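Local coordinates for putative uncharacterized protein (Caulobacter crescentus, PDB 4KWY), which is a putative LptE-family lipoprotein that probably takes part in assembling lipopolysaccharide at the outer membrane, at residues S12-A17 / A43-L48. Residues are numbered along the deposited sequence; the frame is centred on the assembly and turned at random.
Sequences SIETVA and AYKLYL
E14 and K45 rise side by side from one face of a parallel strand pair and are joined by a salt bridge, K45 NZ lying 3.0 Å from E14 OE2. The ammonium reaches that oxygen on the syn side but 34° out of the carboxylate plane. E14 approaches with CG anti to the backbone N (chi1 -165°), whereas a turn about the CB-CG bond takes K45 CD off a straight course. V16 and Y47 share this face. V16 CB sits over one face of the Y47 ring, 4.1 Å from its centroid and offset toward the rim, a CH-pi contact; V16 CG1 meets ring atom CE2 at 3.7 Å. V16 CG2 turns instead to K45 CD, so the valine bridges the tyrosine ring and the aliphatic part of the lysine.

Beneath these side chains, E14 N to Y44 O, L46 N to E14 O, V16 N to L46 O and L48 N to V16 O form the hydrogen-bond ladder of parallel strands, whose short axes run in the same sense at 28° to each other. Strand 13-17, helix 21-34 and strand 44-50 make a beta-alpha-beta unit, and strand 67-80 pairs antiparallel with the far edge of 44-50.

The other face, with I13, T15, Y44, L46 and L48, is largely apolar and meets helices 21-34 and 104-135. There I13 CG2 touches L46 CB at 3.6 Å, while I13 CG1 packs obliquely against Y44 CD2. T15 CG2, anti to the backbone N, approaches L48 CD1 at 3.5 Å; T15 OG1 is buried without a polar partner. L130 packs on both I13 and L46. Just before the two strands begin, S12 O accepts the A43 N-H at 2.9 Å and a weak bond from Y44 N, while S12 OG bonds to G9 O.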
ATOM      1  N   SER A  12      -4.095   4.356 -15.055  1.00 69.01           N
ATOM      2  CA  SER A  12      -3.114   3.848 -16.036  1.00 67.56           C
ATOM      3  C   SER A  12      -1.892   3.227 -15.314  1.00 65.38           C
ATOM      4  O   SER A  12      -1.040   2.624 -15.963  1.00 64.87           O
ATOM      5  CB  SER A  12      -2.671   4.944 -17.006  1.00 72.70           C
ATOM      6  OG  SER A  12      -1.781   5.871 -16.403  1.00 78.29           O
ATOM      7  N   ILE A  13      -1.827   3.357 -13.968  1.00 58.31           N
ATOM      8  CA  ILE A  13      -0.734   2.828 -13.141  1.00 53.35           C
ATOM      9  C   ILE A  13      -1.015   1.361 -12.745  1.00 55.79           C
ATOM     10  O   ILE A  13      -1.986   1.055 -12.040  1.00 56.25           O
ATOM     11  CB  ILE A  13      -0.446   3.705 -11.892  1.00 53.29           C
ATOM     12  CG1 ILE A  13      -0.066   5.151 -12.267  1.00 55.44           C
ATOM     13  CG2 ILE A  13       0.632   3.077 -11.035  1.00 49.22           C
ATOM     14  CD1 ILE A  13      -0.057   6.163 -11.066  1.00 60.62           C
ATOM     15  N   GLU A  14      -0.120   0.472 -13.164  1.00 49.94           N
ATOM     16  CA  GLU A  14      -0.195  -0.936 -12.818  1.00 48.39           C
ATOM     17  C   GLU A  14       0.747  -1.210 -11.664  1.00 49.67           C
ATOM     18  O   GLU A  14       1.955  -0.987 -11.768  1.00 48.64           O
ATOM     19  CB  GLU A  14       0.157  -1.788 -14.020  1.00 50.56           C
ATOM     20  CG  GLU A  14      -0.237  -3.238 -13.875  1.00 61.31           C
ATOM     21  CD  GLU A  14       0.088  -3.998 -15.138  1.00 90.59           C
ATOM     22  OE1 GLU A  14      -0.693  -3.904 -16.115  1.00 98.42           O
ATOM     23  OE2 GLU A  14       1.167  -4.629 -15.173  1.00 83.40           O
ATOM     24  N   THR A  15       0.185  -1.689 -10.566  1.00 45.60           N
ATOM     25  CA  THR A  15       0.900  -1.947  -9.319  1.00 43.99           C
ATOM     26  C   THR A  15       1.457  -3.358  -9.340  1.00 48.93           C
ATOM     27  O   THR A  15       0.749  -4.314  -9.656  1.00 52.61           O
ATOM     28  CB  THR A  15      -0.009  -1.641  -8.135  1.00 46.92           C
ATOM     29  OG1 THR A  15      -0.628  -0.386  -8.403  1.00 41.07           O
ATOM     30  CG2 THR A  15       0.747  -1.537  -6.815  1.00 46.30           C
ATOM     31  N   VAL A  16       2.764  -3.446  -9.090  1.00 43.78           N
ATOM     32  CA  VAL A  16       3.595  -4.658  -9.080  1.00 44.01           C
ATOM     33  C   VAL A  16       4.143  -4.862  -7.656  1.00 48.31           C
ATOM     34  O   VAL A  16       4.730  -3.957  -7.053  1.00 45.72           O
ATOM     35  CB  VAL A  16       4.769  -4.612 -10.124  1.00 46.59           C
ATOM     36  CG1 VAL A  16       5.430  -5.974 -10.286  1.00 46.47           C
ATOM     37  CG2 VAL A  16       4.317  -4.085 -11.479  1.00 47.28           C
ATOM     38  N   ALA A  17       3.976  -6.061  -7.151  1.00 47.73           N
ATOM     39  CA  ALA A  17       4.506  -6.425  -5.857  1.00 49.02           C
ATOM     40  C   ALA A  17       5.063  -7.834  -5.909  1.00 56.01           C
ATOM     41  O   ALA A  17       4.532  -8.712  -6.613  1.00 56.96           O
ATOM     42  CB  ALA A  17       3.426  -6.315  -4.786  1.00 49.30           C
ATOM     43  N   ALA A  43       0.512   2.701 -18.404  1.00 55.61           N
ATOM     44  CA  ALA A  43       1.441   3.767 -18.762  1.00 53.99           C
ATOM     45  C   ALA A  43       2.596   3.779 -17.772  1.00 52.34           C
ATOM     46  O   ALA A  43       3.703   4.177 -18.115  1.00 52.64           O
ATOM     47  CB  ALA A  43       0.723   5.101 -18.747  1.00 56.71           C
ATOM     48  N   TYR A  44       2.327   3.342 -16.539  1.00 44.52           N
ATOM     49  CA  TYR A  44       3.313   3.280 -15.472  1.00 42.56           C
ATOM     50  C   TYR A  44       3.283   1.961 -14.761  1.00 46.45           C
ATOM     51  O   TYR A  44       2.216   1.348 -14.618  1.00 47.11           O
ATOM     52  CB  TYR A  44       3.078   4.385 -14.413  1.00 43.59           C
ATOM     53  CG  TYR A  44       3.116   5.790 -14.955  1.00 46.60           C
ATOM     54  CD1 TYR A  44       4.327   6.422 -15.231  1.00 49.54           C
ATOM     55  CD2 TYR A  44       1.940   6.494 -15.198  1.00 48.91           C
ATOM     56  CE1 TYR A  44       4.368   7.715 -15.752  1.00 51.42           C
ATOM     57  CE2 TYR A  44       1.966   7.789 -15.713  1.00 52.51           C
ATOM     58  CZ  TYR A  44       3.183   8.395 -15.988  1.00 61.21           C
ATOM     59  OH  TYR A  44       3.209   9.659 -16.525  1.00 69.10           O
ATOM     60  N   LYS A  45       4.460   1.554 -14.240  1.00 42.04           N
ATOM     61  CA  LYS A  45       4.604   0.363 -13.406  1.00 39.70           C
ATOM     62  C   LYS A  45       4.994   0.825 -12.022  1.00 41.55           C
ATOM     63  O   LYS A  45       6.007   1.498 -11.857  1.00 41.97           O
ATOM     64  CB  LYS A  45       5.604  -0.645 -13.982  1.00 42.20           C
ATOM     65  CG  LYS A  45       5.153  -1.277 -15.298  1.00 61.38           C
ATOM     66  CD  LYS A  45       4.251  -2.494 -15.096  1.00 77.65           C
ATOM     67  CE  LYS A  45       3.838  -3.103 -16.416  1.00 93.37           C
ATOM     68  NZ  LYS A  45       3.926  -4.588 -16.397  1.00100.81           N
ATOM     69  N   LEU A  46       4.139   0.566 -11.039  1.00 37.14           N
ATOM     70  CA  LEU A  46       4.441   0.944  -9.672  1.00 35.16           C
ATOM     71  C   LEU A  46       4.948  -0.286  -8.932  1.00 38.39           C
ATOM     72  O   LEU A  46       4.174  -1.208  -8.676  1.00 37.87           O
ATOM     73  CB  LEU A  46       3.221   1.587  -8.962  1.00 34.18           C
ATOM     74  CG  LEU A  46       3.418   1.946  -7.484  1.00 36.69           C
ATOM     75  CD1 LEU A  46       4.491   2.986  -7.307  1.00 36.70           C
ATOM     76  CD2 LEU A  46       2.122   2.416  -6.862  1.00 38.95           C
ATOM     77  N   TYR A  47       6.245  -0.274  -8.563  1.00 34.93           N
ATOM     78  CA  TYR A  47       6.906  -1.364  -7.835  1.00 33.13           C
ATOM     79  C   TYR A  47       6.887  -1.127  -6.357  1.00 38.44           C
ATOM     80  O   TYR A  47       7.444  -0.131  -5.899  1.00 39.26           O
ATOM     81  CB  TYR A  47       8.346  -1.514  -8.296  1.00 31.67           C
ATOM     82  CG  TYR A  47       8.446  -2.390  -9.494  1.00 30.96           C
ATOM     83  CD1 TYR A  47       8.367  -1.857 -10.776  1.00 33.21           C
ATOM     84  CD2 TYR A  47       8.671  -3.758  -9.364  1.00 30.69           C
ATOM     85  CE1 TYR A  47       8.550  -2.658 -11.900  1.00 32.91           C
ATOM     86  CE2 TYR A  47       8.815  -4.573 -10.477  1.00 31.47           C
ATOM     87  CZ  TYR A  47       8.746  -4.021 -11.746  1.00 34.69           C
ATOM     88  OH  TYR A  47       8.863  -4.846 -12.838  1.00 31.44           O
ATOM     89  N   LEU A  48       6.300  -2.060  -5.607  1.00 35.57           N
ATOM     90  CA  LEU A  48       6.209  -1.930  -4.164  1.00 35.68           C
ATOM     91  C   LEU A  48       7.208  -2.820  -3.466  1.00 40.33           C
ATOM     92  O   LEU A  48       7.275  -3.998  -3.791  1.00 41.04           O
ATOM     93  CB  LEU A  48       4.801  -2.299  -3.691  1.00 35.02           C
ATOM     94  CG  LEU A  48       3.624  -1.587  -4.302  1.00 37.69           C
ATOM     95  CD1 LEU A  48       2.362  -2.229  -3.800  1.00 37.96           C
ATOM     96  CD2 LEU A  48       3.628  -0.107  -3.944  1.00 36.50           C
TER